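Local structure of conjugal transfer protein TRWB (Escherichia coli, 1E9R) at residues D50-H55 / G308-A313; R80-V85 / R280-I285; M356-G361 / R388-M393. The protein serves as the coupling protein of bacterial conjugation, forming a six-subunit ring that resembles ring helicases and F1-ATPase and probably drives DNA transfer with energy from nucleotide hydrolysis. One frame throughout, in Å; residues are numbered along the deposited sequence.

Interaction 1 (D50-H55 / G308-A313); sequences DAEPRH and GLRVVA
The 3-10 turn at residues 52-54 leans on the beginning of strand 309-315 through two grips, an arginine-carboxylate pair and a histidine that accepts a backbone N-H of the strand. In the first, the R310 chain is extended from CG to NE and runs beside the turn, with CG 3.5 Å from E52 O. NE then gives a short, nearly straight hydrogen bond of 2.6 Å (163°) to E52 OE1, in the guanidinium plane and onto the anti lone pair, turned away from OE2. NH2 of R310 adds a weak bond to the same oxygen. Because the two planes stand 67° apart, this is no flat two-oxygen fork, and E52 OE2 instead pairs with R80. P53 CD lies over the middle of one guanidinium face, 4.2 Å above it, while R310 NH1 turns back to G308 O at 3.1 Å, from above that carbonyl's plane, which helps to set the rotation of the group. An alanine in place of R310 would remove both bonds to E52 OE1 and the cover over P53, and would probably hold the turn less firmly against the strand. In the second grip H55 presents its ring edge: ND1 accepts the V311 N-H at 3.0 Å (160°), with V311 CB 3.6 Å from the same nitrogen. The proton is therefore probably on NE2, which has a weak bond to L301 O. The outer side is looser. D50 and R54 both point away from the strand and join in a poorly angled salt bridge, with NH1 of R54 reaching D402 of the second subunit. The contact ties the turn before strand 56-59 to parallel strand 309-315, its neighbour in the P-loop NTPase sheet; L309 and V311 rest on helix 297-303, and V312 packs on helix 66-79.

Interaction 2 (R80-V85 / R280-I285); sequences RGDRMV and RLWLFI
Two neighbouring parallel strands of the central sheet in a P-loop NTPase fold meet here, 83-89 and 281-285, their short segments crossing at -26°. Helix 66-79 leads into the first and ends in a Schellman motif with G81 at positive phi. A regular parallel ladder joins the strands: W282 N donates to R83 O at 2.9 Å, V85 N to W282 O at 2.8 Å, and F284 N to V85 O at 2.9 Å, the last nearly along the C=O axis. At the N-terminal end of the ladder the bond from R83 N to R280 O is weak, and the chains move apart, next to a cluster of charges. R80 grips D82 side-on, NE meeting OD1 at 3.0 Å and NH2 meeting OD2 at 2.7 Å, both from above the carboxylate plane. The guanidinium of R280 lies flat on that of R80, planes 5° apart and centres 4.3 Å apart. This pairing of like charges is probably made tolerable by E52, which pairs with R80, and by D82, whose OD1 sits over a face of the R280 guanidinium, a charge attraction with no N-H aimed at it. R83 sends its guanidinium away, to carbonyl oxygens and the ring of W234 on helix 231-236. Apolar groups line both faces of the ladder. L281 CD2 tucks against R83 O and M84 CA on the face that also carries V85 and L283; on the other, M84 makes oblique Met-aromatic contacts with the rings of W282 and F284, its CB only 3.4 Å from W282 CB. D82 OD2, besides holding R80, accepts a second hydrogen bond, from W282 NE1 at 2.9 Å (165°), the oxygen lying almost in the indole plane.

Interaction 3 (M356-G361 / R388-M393); sequences MSLSLG and RERVVM
The guanidinium of R390 lies with one face against the helix 350-360 backbone, L358 CA sitting 3.9 Å above its centre, while S357 OG meets its edge in the plane. A bend at chi2 (-63°) folds the arginine chain back over the serine, and NH1 donates to S357 OG at 2.7 Å (148°). The hydroxyl in turn donates to V392 O, also at 2.7 Å and in the carbonyl plane. These two bonds join helix to loop through one small side chain, and the arginine's charge would probably strengthen the second by polarising the hydroxyl. NH2 of R390 has a salt bridge to E354. At the helix end G361 has positive phi and turns its carbonyl across to V391 N, a nearly straight bond of 3.1 Å (171°). A water bridges the two segments: it accepts the N-H of V392 at 2.9 Å and lies 2.8 Å from S357 O and 2.6 Å from G361 O. Beside these polar links, L360 CD2 touches V392 CG2 at 3.7 Å. The contact thus fastens the C-terminal end of helix 350-360 to the link between strand 384-390 and helix 394-398, where M393 is the N-cap; I397 of that helix packs on L360 and V392, R19 of the third subunit bonds R390 O, and P350 of the second subunit packs on L358.

Interactions 1 and 2 belong to one piece of architecture, the middle of the central sheet, where strands 309-315 and 281-285 are neighbours. Both lie in the interior, their centres about 11 and 13 Å from the chain centre. They share a salt-bridge chain as well, since E52 of interaction 1 pairs with both R310 and R80, the latter in interaction 2. Interaction 3, though buried, is peripheral at about 26 Å, borders two other subunits and touches neither of the others. The chemistry follows the place: a backbone ladder with a charged cluster at its N-terminal end in interaction 2, side chains clasping a strand in interaction 1, and in interaction 3 a hydroxyl, a water and one backbone bond joining a helix end to a loop.

Interaction 1 (D50-H55 / G308-A313)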
# COMPACT_ATOMS: atom_id res chain seq x y z
N ASP B 50 32.25 6.27 -26.20
CA ASP B 50 31.32 7.26 -25.66
C ASP B 50 30.34 6.64 -24.66
O ASP B 50 29.64 7.35 -23.95
CB ASP B 50 30.54 7.93 -26.81
CG ASP B 50 29.66 6.95 -27.60
OD1 ASP B 50 28.74 6.35 -27.01
OD2 ASP B 50 29.90 6.78 -28.81
N ALA B 51 30.31 5.31 -24.62
CA ALA B 51 29.42 4.60 -23.72
C ALA B 51 30.09 4.39 -22.36
O ALA B 51 29.41 4.29 -21.34
CB ALA B 51 29.04 3.27 -24.33
N GLU B 52 31.41 4.33 -22.36
CA GLU B 52 32.16 4.11 -21.13
C GLU B 52 31.76 4.95 -19.93
O GLU B 52 31.47 4.42 -18.86
CB GLU B 52 33.65 4.29 -21.40
CG GLU B 52 34.26 3.16 -22.17
CD GLU B 52 35.70 3.43 -22.49
OE1 GLU B 52 36.33 4.23 -21.76
OE2 GLU B 52 36.20 2.85 -23.47
N PRO B 53 31.74 6.29 -20.08
CA PRO B 53 31.36 7.14 -18.96
C PRO B 53 29.85 7.25 -18.70
O PRO B 53 29.42 8.04 -17.86
CB PRO B 53 32.00 8.47 -19.31
CG PRO B 53 31.89 8.50 -20.79
CD PRO B 53 32.26 7.10 -21.19
N ARG B 54 29.06 6.46 -19.43
CA ARG B 54 27.61 6.45 -19.24
C ARG B 54 27.21 5.18 -18.47
O ARG B 54 26.04 4.87 -18.28
CB ARG B 54 26.87 6.56 -20.58
CG ARG B 54 26.87 8.00 -21.13
CD ARG B 54 25.97 8.20 -22.38
NE ARG B 54 26.41 7.43 -23.56
CZ ARG B 54 25.80 7.45 -24.75
NH1 ARG B 54 24.72 8.19 -24.93
NH2 ARG B 54 26.28 6.73 -25.76
N HIS B 55 28.23 4.44 -18.04
CA HIS B 55 28.09 3.25 -17.20
C HIS B 55 27.42 2.01 -17.75
O HIS B 55 26.67 2.05 -18.73
CB HIS B 55 27.42 3.69 -15.89
CG HIS B 55 27.91 5.02 -15.41
ND1 HIS B 55 29.24 5.28 -15.17
CD2 HIS B 55 27.26 6.19 -15.24
CE1 HIS B 55 29.39 6.56 -14.88
NE2 HIS B 55 28.21 7.14 -14.92
N GLY B 308 35.72 11.66 -15.57
CA GLY B 308 36.11 10.47 -16.30
C GLY B 308 35.75 9.20 -15.56
O GLY B 308 36.43 8.18 -15.70
N LEU B 309 34.68 9.26 -14.79
CA LEU B 309 34.21 8.12 -14.00
C LEU B 309 33.41 7.17 -14.87
O LEU B 309 32.49 7.57 -15.59
CB LEU B 309 33.32 8.60 -12.85
CG LEU B 309 33.11 7.74 -11.60
CD1 LEU B 309 31.62 7.49 -11.42
CD2 LEU B 309 33.90 6.44 -11.68
N ARG B 310 33.80 5.90 -14.80
CA ARG B 310 33.17 4.83 -15.56
C ARG B 310 32.83 3.75 -14.55
O ARG B 310 33.72 3.11 -13.99
CB ARG B 310 34.14 4.27 -16.59
CG ARG B 310 34.59 5.29 -17.61
CD ARG B 310 35.97 4.96 -18.15
NE ARG B 310 36.20 5.53 -19.47
CZ ARG B 310 36.27 6.83 -19.74
NH1 ARG B 310 36.13 7.73 -18.76
NH2 ARG B 310 36.49 7.23 -20.99
N VAL B 311 31.53 3.54 -14.32
CA VAL B 311 31.09 2.53 -13.36
C VAL B 311 30.52 1.27 -14.01
O VAL B 311 29.76 1.34 -14.97
CB VAL B 311 30.02 3.11 -12.40
CG1 VAL B 311 29.65 2.07 -11.33
CG2 VAL B 311 30.55 4.40 -11.76
N VAL B 312 30.90 0.12 -13.47
CA VAL B 312 30.42 -1.16 -13.95
C VAL B 312 29.93 -1.85 -12.69
O VAL B 312 30.71 -2.10 -11.77
CB VAL B 312 31.54 -2.00 -14.59
CG1 VAL B 312 30.99 -3.35 -15.03
CG2 VAL B 312 32.14 -1.26 -15.77
N ALA B 313 28.64 -2.15 -12.65
CA ALA B 313 28.07 -2.77 -11.47
C ALA B 313 27.30 -4.03 -11.78
O ALA B 313 26.55 -4.09 -12.75
CB ALA B 313 27.15 -1.77 -10.74

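Interaction 2 (R80-V85 / R280-I285)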
# COMPACT_ATOMS: atom_id res chain seq x y z
N ARG B 80 44.79 -1.25 -21.46
CA ARG B 80 44.76 0.09 -22.04
C ARG B 80 45.42 1.10 -21.09
O ARG B 80 45.60 2.27 -21.43
CB ARG B 80 43.31 0.48 -22.35
CG ARG B 80 43.18 1.73 -23.20
CD ARG B 80 41.73 1.98 -23.60
NE ARG B 80 40.90 2.35 -22.46
CZ ARG B 80 39.60 2.61 -22.53
NH1 ARG B 80 38.99 2.53 -23.70
NH2 ARG B 80 38.92 2.94 -21.45
N GLY B 81 45.76 0.64 -19.89
CA GLY B 81 46.41 1.49 -18.91
C GLY B 81 45.50 2.37 -18.08
O GLY B 81 45.94 3.37 -17.52
N ASP B 82 44.23 2.00 -17.98
CA ASP B 82 43.26 2.78 -17.22
C ASP B 82 43.39 2.55 -15.72
O ASP B 82 43.78 1.46 -15.28
CB ASP B 82 41.84 2.40 -17.66
CG ASP B 82 41.48 2.92 -19.03
OD1 ASP B 82 42.34 2.90 -19.94
OD2 ASP B 82 40.33 3.35 -19.22
N ARG B 83 43.08 3.57 -14.93
CA ARG B 83 43.11 3.43 -13.47
C ARG B 83 41.72 2.97 -13.04
O ARG B 83 40.72 3.32 -13.65
CB ARG B 83 43.42 4.77 -12.78
CG ARG B 83 44.86 5.22 -12.86
CD ARG B 83 45.08 6.45 -11.97
NE ARG B 83 45.20 6.11 -10.55
CZ ARG B 83 45.09 7.00 -9.57
NH1 ARG B 83 44.86 8.28 -9.85
NH2 ARG B 83 45.25 6.63 -8.30
N MET B 84 41.66 2.17 -11.97
CA MET B 84 40.38 1.68 -11.50
C MET B 84 40.34 1.28 -10.02
O MET B 84 41.36 0.96 -9.41
CB MET B 84 39.93 0.50 -12.36
CG MET B 84 40.99 -0.56 -12.54
SD MET B 84 40.72 -1.53 -14.03
CE MET B 84 40.52 -3.07 -13.35
N VAL B 85 39.14 1.34 -9.45
CA VAL B 85 38.90 0.94 -8.07
C VAL B 85 38.01 -0.29 -8.22
O VAL B 85 37.03 -0.26 -8.95
CB VAL B 85 38.14 2.01 -7.28
CG1 VAL B 85 37.81 1.50 -5.90
CG2 VAL B 85 38.96 3.27 -7.19
N ARG B 280 40.71 8.88 -16.84
CA ARG B 280 39.79 7.75 -16.99
C ARG B 280 39.89 6.89 -15.73
O ARG B 280 40.93 6.27 -15.48
CB ARG B 280 40.13 6.88 -18.20
CG ARG B 280 39.88 7.49 -19.56
CD ARG B 280 39.62 6.37 -20.55
NE ARG B 280 40.69 6.11 -21.52
CZ ARG B 280 41.99 5.99 -21.23
NH1 ARG B 280 42.44 6.15 -20.00
NH2 ARG B 280 42.85 5.73 -22.20
N LEU B 281 38.81 6.86 -14.94
CA LEU B 281 38.79 6.08 -13.71
C LEU B 281 37.59 5.13 -13.64
O LEU B 281 36.44 5.56 -13.71
CB LEU B 281 38.76 7.02 -12.50
CG LEU B 281 39.27 6.54 -11.12
CD1 LEU B 281 38.25 6.95 -10.06
CD2 LEU B 281 39.47 5.04 -11.08
N TRP B 282 37.87 3.84 -13.48
CA TRP B 282 36.81 2.85 -13.40
C TRP B 282 36.44 2.51 -11.96
O TRP B 282 37.28 2.58 -11.06
CB TRP B 282 37.21 1.54 -14.11
CG TRP B 282 37.39 1.67 -15.58
CD1 TRP B 282 38.48 2.18 -16.23
CD2 TRP B 282 36.44 1.33 -16.60
NE1 TRP B 282 38.27 2.17 -17.58
CE2 TRP B 282 37.02 1.66 -17.84
CE3 TRP B 282 35.15 0.78 -16.58
CZ2 TRP B 282 36.36 1.46 -19.06
CZ3 TRP B 282 34.49 0.58 -17.79
CH2 TRP B 282 35.10 0.92 -19.01
N LEU B 283 35.18 2.16 -11.75
CA LEU B 283 34.68 1.76 -10.45
C LEU B 283 33.92 0.47 -10.71
O LEU B 283 32.87 0.48 -11.33
CB LEU B 283 33.72 2.80 -9.87
CG LEU B 283 33.59 2.87 -8.33
CD1 LEU B 283 32.18 3.35 -7.98
CD2 LEU B 283 33.88 1.52 -7.69
N PHE B 284 34.48 -0.64 -10.24
CA PHE B 284 33.85 -1.94 -10.42
C PHE B 284 33.18 -2.37 -9.13
O PHE B 284 33.85 -2.52 -8.11
CB PHE B 284 34.90 -2.98 -10.82
CG PHE B 284 35.31 -2.88 -12.25
CD1 PHE B 284 36.27 -1.96 -12.65
CD2 PHE B 284 34.71 -3.70 -13.21
CE1 PHE B 284 36.62 -1.83 -13.99
CE2 PHE B 284 35.05 -3.59 -14.56
CZ PHE B 284 36.01 -2.65 -14.95
N ILE B 285 31.86 -2.56 -9.19
CA ILE B 285 31.09 -3.00 -8.03
C ILE B 285 30.54 -4.39 -8.33
O ILE B 285 29.63 -4.52 -9.14
CB ILE B 285 29.90 -2.07 -7.75
CG1 ILE B 285 30.41 -0.64 -7.57
CG2 ILE B 285 29.14 -2.54 -6.53
CD1 ILE B 285 29.32 0.37 -7.34

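Interaction 3 (M356-G361 / R388-M393)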
# COMPACT_ATOMS: atom_id res chain seq x y z
N MET B 356 13.52 -8.42 -17.54
CA MET B 356 14.65 -8.45 -18.46
C MET B 356 14.16 -8.49 -19.91
O MET B 356 14.71 -7.81 -20.78
CB MET B 356 15.55 -9.65 -18.13
CG MET B 356 16.34 -9.46 -16.83
SD MET B 356 17.40 -7.91 -16.83
CE MET B 356 16.22 -6.53 -16.33
N SER B 357 13.12 -9.28 -20.17
CA SER B 357 12.55 -9.37 -21.50
C SER B 357 12.07 -8.00 -21.95
O SER B 357 12.39 -7.53 -23.05
CB SER B 357 11.38 -10.35 -21.50
OG SER B 357 10.64 -10.26 -22.71
N LEU B 358 11.28 -7.35 -21.09
CA LEU B 358 10.74 -6.02 -21.37
C LEU B 358 11.88 -5.03 -21.60
O LEU B 358 11.82 -4.22 -22.52
CB LEU B 358 9.88 -5.55 -20.20
CG LEU B 358 8.73 -4.55 -20.40
CD1 LEU B 358 8.75 -3.53 -19.28
CD2 LEU B 358 8.82 -3.85 -21.73
N SER B 359 12.91 -5.08 -20.75
CA SER B 359 14.06 -4.18 -20.87
C SER B 359 14.71 -4.30 -22.25
O SER B 359 15.10 -3.29 -22.85
CB SER B 359 15.11 -4.48 -19.80
OG SER B 359 14.63 -4.21 -18.49
N LEU B 360 14.85 -5.54 -22.73
CA LEU B 360 15.43 -5.79 -24.04
C LEU B 360 14.52 -5.15 -25.08
O LEU B 360 14.99 -4.61 -26.08
CB LEU B 360 15.57 -7.31 -24.26
CG LEU B 360 16.96 -7.93 -24.03
CD1 LEU B 360 17.83 -7.04 -23.20
CD2 LEU B 360 16.81 -9.27 -23.35
N GLY B 361 13.21 -5.21 -24.84
CA GLY B 361 12.26 -4.57 -25.73
C GLY B 361 11.64 -5.37 -26.85
O GLY B 361 12.06 -6.49 -27.14
N ARG B 388 3.85 -7.00 -33.44
CA ARG B 388 4.68 -6.48 -32.36
C ARG B 388 5.01 -7.68 -31.46
O ARG B 388 4.12 -8.47 -31.13
CB ARG B 388 3.93 -5.44 -31.54
CG ARG B 388 4.04 -4.03 -32.04
CD ARG B 388 3.15 -3.16 -31.18
NE ARG B 388 3.20 -3.63 -29.80
CZ ARG B 388 2.14 -3.79 -29.02
NH1 ARG B 388 0.93 -3.52 -29.49
NH2 ARG B 388 2.28 -4.23 -27.78
N GLU B 389 6.28 -7.81 -31.07
CA GLU B 389 6.71 -8.92 -30.24
C GLU B 389 8.03 -8.66 -29.53
O GLU B 389 8.80 -7.78 -29.93
CB GLU B 389 6.84 -10.20 -31.08
CG GLU B 389 7.37 -9.97 -32.49
CD GLU B 389 7.58 -11.26 -33.26
OE1 GLU B 389 6.69 -12.15 -33.21
OE2 GLU B 389 8.63 -11.38 -33.94
N ARG B 390 8.28 -9.43 -28.47
CA ARG B 390 9.51 -9.32 -27.70
C ARG B 390 10.64 -9.89 -28.52
O ARG B 390 10.54 -10.98 -29.06
CB ARG B 390 9.43 -10.12 -26.39
CG ARG B 390 8.50 -9.57 -25.33
CD ARG B 390 8.94 -8.19 -24.84
NE ARG B 390 7.91 -7.59 -23.99
CZ ARG B 390 7.62 -8.01 -22.76
NH1 ARG B 390 8.28 -9.03 -22.21
NH2 ARG B 390 6.64 -7.43 -22.09
N VAL B 391 11.73 -9.14 -28.63
CA VAL B 391 12.88 -9.63 -29.36
C VAL B 391 13.35 -10.89 -28.61
O VAL B 391 13.72 -11.89 -29.23
CB VAL B 391 13.98 -8.55 -29.39
CG1 VAL B 391 15.27 -9.10 -29.96
CG2 VAL B 391 13.49 -7.37 -30.22
N VAL B 392 13.32 -10.82 -27.29
CA VAL B 392 13.72 -11.94 -26.43
C VAL B 392 12.57 -12.24 -25.47
O VAL B 392 12.17 -11.36 -24.71
CB VAL B 392 14.96 -11.59 -25.58
CG1 VAL B 392 15.37 -12.80 -24.75
CG2 VAL B 392 16.09 -11.12 -26.47
N MET B 393 12.06 -13.46 -25.51
CA MET B 393 10.96 -13.88 -24.65
C MET B 393 11.43 -14.14 -23.23
O MET B 393 12.57 -14.52 -23.00
CB MET B 393 10.33 -15.18 -25.17
CG MET B 393 9.14 -15.00 -26.07
SD MET B 393 8.59 -16.61 -26.70
CE MET B 393 7.52 -17.20 -25.37
O HOH W 1 12.70 -8.54 -25.65